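Long-range contacts in plasma serine protease inhibitor (Homo sapiens, PDB 3DY0), which inhibits serine proteases in plasma and other body fluids in a heparin-dependent manner, helping to regulate proteolysis inside and outside the vessels: residues A[204-208]-A[218-222]; A[209-214]-A[250-254]. All coordinates share one frame; numbering follows the deposited sequence.

Contact 1 of 2, residues A[204-208]-A[218-222]; sequences DQYHY and VVGVP
Tyr-206 overlaps the backbone of Gly-220, whose carbonyl arrives at the edge of the tyrosine ring, near the ring plane, with Gly-220 O 3.9 Å from Tyr-206 CD1. Val-219 lies alongside the same tyrosine and points the same way; in one of its two modelled conformers its CG2 comes to 3.8 Å from Tyr-206 CB. Val-221 CG2 approaches CD1 more loosely and obliquely. The phenol end turns back to its own strand, where OH is hydrogen-bonded to Arg-202 O. Tyr-208 has its ring swung anti to the backbone N (chi1 173°), which brings CD1 to 3.8 Å from Val-218 O; its hydroxyl is hydrogen-bonded to the bound peptide.

The backbones belong to the two antiparallel arms of the hairpin 194-211/216-222, strongly twisted against each other here (130° between the N-to-C directions of the short segments). In the serpin fold these are the first two strands of beta-sheet B, s1B and s2B; strand 194-211 runs on into s1B from sheet C, and strand 228-234 follows as s3B. Tyr-208 and Val-219 form a non-hydrogen-bonded pair, to which CA-H...O contacts add in both directions. One direct bond crosses here: Gly-220 N donates to His-207 O over 2.9 Å at a nearly straight 169°. In the return link, from His-207 N to Gly-220 O, a water takes the place of the second direct bond, accepting from His-207 N and donating to Gly-220 O at 2.6 Å. Beyond the hairpin, strand 259-277 shares backbone hydrogen bonds with Asp-204, Tyr-206 and Tyr-208, whereas Phe-231 of strand 228-234 pairs with Val-219 through the backbone.

Contact 2 of 2, residues A[209-214]-A[250-254]; sequences LLDRNL and TLRKW. With SGN (2-deoxy-6-O-sulfo-2-(sulfoamino)-alpha-D-glucopyranose), chain C; NO3 (nitrate ion), chain D.
Trp-254 and Leu-209 bury the largest areas in this contact, with Asp-211 and Leu-214 next and equal. Trp-254 NE1 donates to Asp-211 OD1 over 2.8 Å at 171°, with the oxygen in the ring plane and using its anti lone pair; carboxylate and indole planes are turned 78° against each other. Leu-209 crosses the tryptophan at about a right angle and puts CD2 3.8 Å from Trp-254 CD1.

With CG anti to the backbone N (chi1 -177°), the Asp-211 carboxylate is directed toward helix 250-254, where OD1 meets the indole while OD2 serves backbone N-H groups of the turn. OD2 accepts from Leu-214 N at 3.0 Å, met from above the carboxylate plane, and weakly from Asn-213 N: an Asx motif local to 211-214. OD1 also lies near Lys-253 NZ, a long salt bridge of 3.8 Å. Leu-214 and Thr-250 meet tip to tip, CD1 to CG2, and the threonine methyl also rests over one face of the indole.

Asn-213 and Lys-253 border the bound sugar, Asn-213 ND2 coming within 2.9 Å of SGN O6S. A nitrate, probably from the crystallisation liquor, accepts from Arg-212 N. The indole-carboxylate bond and apolar packing thus seat the turn after s1B on helix H of the serpin fold, at the heparin site formed by Asn-213, Lys-249 and Lys-253.

Overall arrangement
From the N terminus, the chain runs up strand 194-211, passing first through 204-208 and then directly into 209-214, so the two contacts share this strand. After the turn it returns along strand 216-222, where 218-222 closes the short hairpin loop of contact 1. It continues through strand 228-234 and helix 239-245 to helix 248-257, whose residues 250-254 close the longer loop of contact 2. The segments therefore alternate and the loops cross. Contact 1 joins neighbouring strands within the sheet; contact 2 ties the hairpin's turn to the helix. They meet where Val-218 N approaches Leu-209 O and Val-218 packs on Trp-254, their centres about 14 Å apart.

Contact 1 of 2, residues A[204-208]-A[218-222]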
# COMPACT_ATOMS: atom_id res chain seq x y z
N ASP A 204 17.98 6.39 -22.41
CA ASP A 204 18.99 6.35 -21.36
C ASP A 204 19.33 4.90 -21.06
O ASP A 204 18.79 3.98 -21.67
CB ASP A 204 18.42 7.02 -20.10
CG ASP A 204 19.49 7.43 -19.09
OD1 ASP A 204 20.68 7.17 -19.33
OD2 ASP A 204 19.11 8.01 -18.05
N GLN A 205 20.25 4.69 -20.12
CA GLN A 205 20.61 3.34 -19.71
C GLN A 205 19.68 3.01 -18.56
O GLN A 205 19.50 3.82 -17.65
CB GLN A 205 22.05 3.28 -19.23
CG GLN A 205 22.50 1.89 -18.83
CD GLN A 205 23.84 1.88 -18.13
OE1 GLN A 205 23.96 2.32 -16.98
NE2 GLN A 205 24.86 1.40 -18.82
N TYR A 206 19.08 1.82 -18.59
CA TYR A 206 18.16 1.40 -17.54
C TYR A 206 18.38 -0.04 -17.14
O TYR A 206 18.87 -0.85 -17.94
CB TYR A 206 16.71 1.47 -18.02
CG TYR A 206 16.18 2.82 -18.43
CD1 TYR A 206 15.52 3.64 -17.52
CD2 TYR A 206 16.28 3.25 -19.76
CE1 TYR A 206 14.96 4.86 -17.92
CE2 TYR A 206 15.72 4.45 -20.16
CZ TYR A 206 15.07 5.25 -19.24
OH TYR A 206 14.51 6.43 -19.66
N HIS A 207 18.01 -0.37 -15.90
CA HIS A 207 18.11 -1.75 -15.44
C HIS A 207 16.95 -2.42 -16.16
O HIS A 207 15.80 -1.96 -16.08
CB HIS A 207 17.93 -1.84 -13.93
CG HIS A 207 19.22 -1.72 -13.17
ND1 HIS A 207 20.23 -2.64 -13.27
CD2 HIS A 207 19.66 -0.77 -12.31
CE1 HIS A 207 21.24 -2.28 -12.50
NE2 HIS A 207 20.92 -1.15 -11.91
N TYR A 208 17.24 -3.50 -16.87
CA TYR A 208 16.24 -4.19 -17.66
C TYR A 208 16.34 -5.70 -17.59
O TYR A 208 17.42 -6.26 -17.42
CB TYR A 208 16.41 -3.73 -19.11
CG TYR A 208 15.56 -4.43 -20.15
CD1 TYR A 208 14.28 -3.98 -20.46
CD2 TYR A 208 16.07 -5.52 -20.86
CE1 TYR A 208 13.53 -4.59 -21.47
CE2 TYR A 208 15.32 -6.14 -21.87
CZ TYR A 208 14.05 -5.66 -22.17
OH TYR A 208 13.32 -6.25 -23.17
N VAL A 218 10.74 -6.05 -17.65
CA VAL A 218 10.83 -5.35 -16.38
C VAL A 218 11.85 -4.24 -16.49
O VAL A 218 12.99 -4.48 -16.91
CB VAL A 218 11.26 -6.31 -15.25
CG1 VAL A 218 11.34 -5.57 -13.93
CG2 VAL A 218 10.28 -7.48 -15.15
N VAL A 219 11.47 -3.02 -16.14
CA VAL A 219 12.40 -1.91 -16.20
C VAL A 219 12.43 -1.17 -14.87
O VAL A 219 11.39 -0.87 -14.28
CB VAL A 219 12.05 -0.91 -17.34
CG1 VAL A 219 10.76 -0.17 -17.02
CG2 VAL A 219 13.20 0.06 -17.55
N GLY A 220 13.64 -0.89 -14.39
CA GLY A 220 13.80 -0.19 -13.14
C GLY A 220 14.13 1.26 -13.45
O GLY A 220 14.95 1.53 -14.33
N VAL A 221 13.46 2.18 -12.77
CA VAL A 221 13.70 3.61 -12.97
C VAL A 221 13.97 4.17 -11.58
O VAL A 221 13.07 4.28 -10.75
CB VAL A 221 12.46 4.31 -13.57
CG1 VAL A 221 12.80 5.76 -13.91
CG2 VAL A 221 12.01 3.57 -14.82
N PRO A 222 15.23 4.54 -11.31
CA PRO A 222 15.63 5.08 -10.01
C PRO A 222 15.17 6.47 -9.58
O PRO A 222 15.03 7.38 -10.40
CB PRO A 222 17.15 4.98 -10.06
CG PRO A 222 17.43 5.31 -11.49
CD PRO A 222 16.38 4.50 -12.23
O HOH W 1 17.49 1.90 -14.33

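Contact 2 of 2, residues A[209-214]-A[250-254]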
# COMPACT_ATOMS: atom_id res chain seq x y z
N LEU A 209 15.20 -6.36 -17.75
CA LEU A 209 15.14 -7.81 -17.76
C LEU A 209 13.96 -8.28 -18.59
O LEU A 209 12.86 -7.74 -18.50
CB LEU A 209 15.00 -8.38 -16.34
CG LEU A 209 14.88 -9.90 -16.26
CD1 LEU A 209 16.18 -10.54 -16.73
CD2 LEU A 209 14.57 -10.33 -14.84
N LEU A 210 14.21 -9.28 -19.43
CA LEU A 210 13.16 -9.89 -20.23
C LEU A 210 12.88 -11.18 -19.48
O LEU A 210 13.72 -12.09 -19.45
CB LEU A 210 13.66 -10.20 -21.64
CG LEU A 210 12.70 -10.97 -22.56
CD1 LEU A 210 11.43 -10.16 -22.78
CD2 LEU A 210 13.38 -11.24 -23.89
N ASP A 211 11.72 -11.25 -18.83
CA ASP A 211 11.33 -12.43 -18.07
C ASP A 211 10.56 -13.36 -19.00
O ASP A 211 9.38 -13.13 -19.28
CB ASP A 211 10.48 -12.00 -16.86
CG ASP A 211 10.09 -13.16 -15.97
OD1 ASP A 211 9.77 -12.91 -14.79
OD2 ASP A 211 10.10 -14.31 -16.44
N ARG A 212 11.23 -14.40 -19.47
CA ARG A 212 10.61 -15.34 -20.39
C ARG A 212 9.70 -16.35 -19.69
O ARG A 212 8.88 -17.00 -20.34
CB ARG A 212 11.69 -16.08 -21.19
CG ARG A 212 12.47 -15.19 -22.14
CD ARG A 212 13.61 -15.95 -22.81
NE ARG A 212 14.39 -15.10 -23.71
CZ ARG A 212 13.92 -14.57 -24.84
NH1 ARG A 212 12.67 -14.80 -25.21
NH2 ARG A 212 14.70 -13.81 -25.59
N ASN A 213 9.85 -16.47 -18.38
CA ASN A 213 9.03 -17.40 -17.61
C ASN A 213 7.61 -16.86 -17.46
O ASN A 213 6.64 -17.56 -17.73
CB ASN A 213 9.65 -17.63 -16.23
CG ASN A 213 8.78 -18.48 -15.33
OD1 ASN A 213 8.37 -19.58 -15.71
ND2 ASN A 213 8.49 -17.98 -14.14
N LEU A 214 7.50 -15.60 -17.03
CA LEU A 214 6.19 -14.99 -16.86
C LEU A 214 5.76 -14.25 -18.12
O LEU A 214 4.59 -13.95 -18.30
CB LEU A 214 6.21 -14.02 -15.67
CG LEU A 214 6.39 -14.70 -14.31
CD1 LEU A 214 6.34 -13.65 -13.21
CD2 LEU A 214 5.30 -15.75 -14.12
N THR A 250 9.52 -13.67 -6.89
CA THR A 250 9.57 -13.09 -8.23
C THR A 250 10.18 -11.70 -8.19
O THR A 250 11.03 -11.35 -9.02
CB THR A 250 8.16 -13.02 -8.86
OG1 THR A 250 7.68 -14.35 -9.11
CG2 THR A 250 8.20 -12.26 -10.18
N LEU A 251 9.75 -10.89 -7.23
CA LEU A 251 10.28 -9.54 -7.10
C LEU A 251 11.76 -9.60 -6.79
O LEU A 251 12.56 -8.86 -7.37
CB LEU A 251 9.54 -8.77 -5.99
CG LEU A 251 10.07 -7.36 -5.72
CD1 LEU A 251 9.98 -6.51 -6.99
CD2 LEU A 251 9.28 -6.72 -4.60
N ARG A 252 12.15 -10.49 -5.87
CA ARG A 252 13.57 -10.63 -5.54
C ARG A 252 14.36 -11.02 -6.78
O ARG A 252 15.46 -10.52 -7.01
CB ARG A 252 13.79 -11.72 -4.47
CG ARG A 252 13.33 -11.37 -3.07
CD ARG A 252 14.02 -12.27 -2.05
NE ARG A 252 13.77 -13.69 -2.27
CZ ARG A 252 12.65 -14.32 -1.91
NH1 ARG A 252 11.69 -13.66 -1.29
NH2 ARG A 252 12.51 -15.62 -2.17
N LYS A 253 13.79 -11.91 -7.59
CA LYS A 253 14.45 -12.36 -8.81
C LYS A 253 14.68 -11.19 -9.76
O LYS A 253 15.78 -11.02 -10.29
CB LYS A 253 13.62 -13.43 -9.51
CG LYS A 253 14.25 -13.95 -10.80
CD LYS A 253 13.34 -14.91 -11.55
CE LYS A 253 12.21 -14.18 -12.26
NZ LYS A 253 11.34 -13.42 -11.32
N TRP A 254 13.63 -10.41 -10.00
CA TRP A 254 13.73 -9.27 -10.90
C TRP A 254 14.82 -8.30 -10.46
O TRP A 254 15.69 -7.93 -11.25
CB TRP A 254 12.40 -8.52 -10.99
CG TRP A 254 11.31 -9.26 -11.72
CD1 TRP A 254 11.47 -10.28 -12.63
CD2 TRP A 254 9.90 -9.02 -11.65
NE1 TRP A 254 10.25 -10.67 -13.12
CE2 TRP A 254 9.26 -9.92 -12.53
CE3 TRP A 254 9.10 -8.12 -10.92
CZ2 TRP A 254 7.88 -9.95 -12.71
CZ3 TRP A 254 7.72 -8.15 -11.09
CH2 TRP A 254 7.13 -9.06 -11.98
C1 SGN C . 9.96 -23.45 -8.67
C2 SGN C . 10.03 -24.22 -10.02
C3 SGN C . 11.45 -24.08 -10.62
C4 SGN C . 11.72 -22.58 -10.87
C5 SGN C . 11.62 -21.84 -9.49
C6 SGN C . 11.82 -20.32 -9.55
N2 SGN C . 9.68 -25.63 -9.76
O3 SGN C . 11.52 -24.78 -11.85
O4 SGN C . 12.87 -22.57 -11.72
O5 SGN C . 10.33 -22.08 -8.86
O6 SGN C . 10.80 -19.76 -10.36
S1 SGN C . 8.11 -26.13 -9.85
O1S SGN C . 7.74 -26.41 -8.49
O2S SGN C . 8.12 -27.31 -10.67
O3S SGN C . 7.32 -25.07 -10.40
S2 SGN C . 10.34 -18.27 -10.42
O4S SGN C . 11.50 -17.50 -10.78
O5S SGN C . 9.87 -17.98 -9.10
O6S SGN C . 9.30 -18.20 -11.41
N NO3 D . 13.99 -15.34 -17.51
O1 NO3 D . 13.20 -16.14 -17.04
O2 NO3 D . 14.63 -14.62 -16.78
O3 NO3 D . 14.13 -15.26 -18.72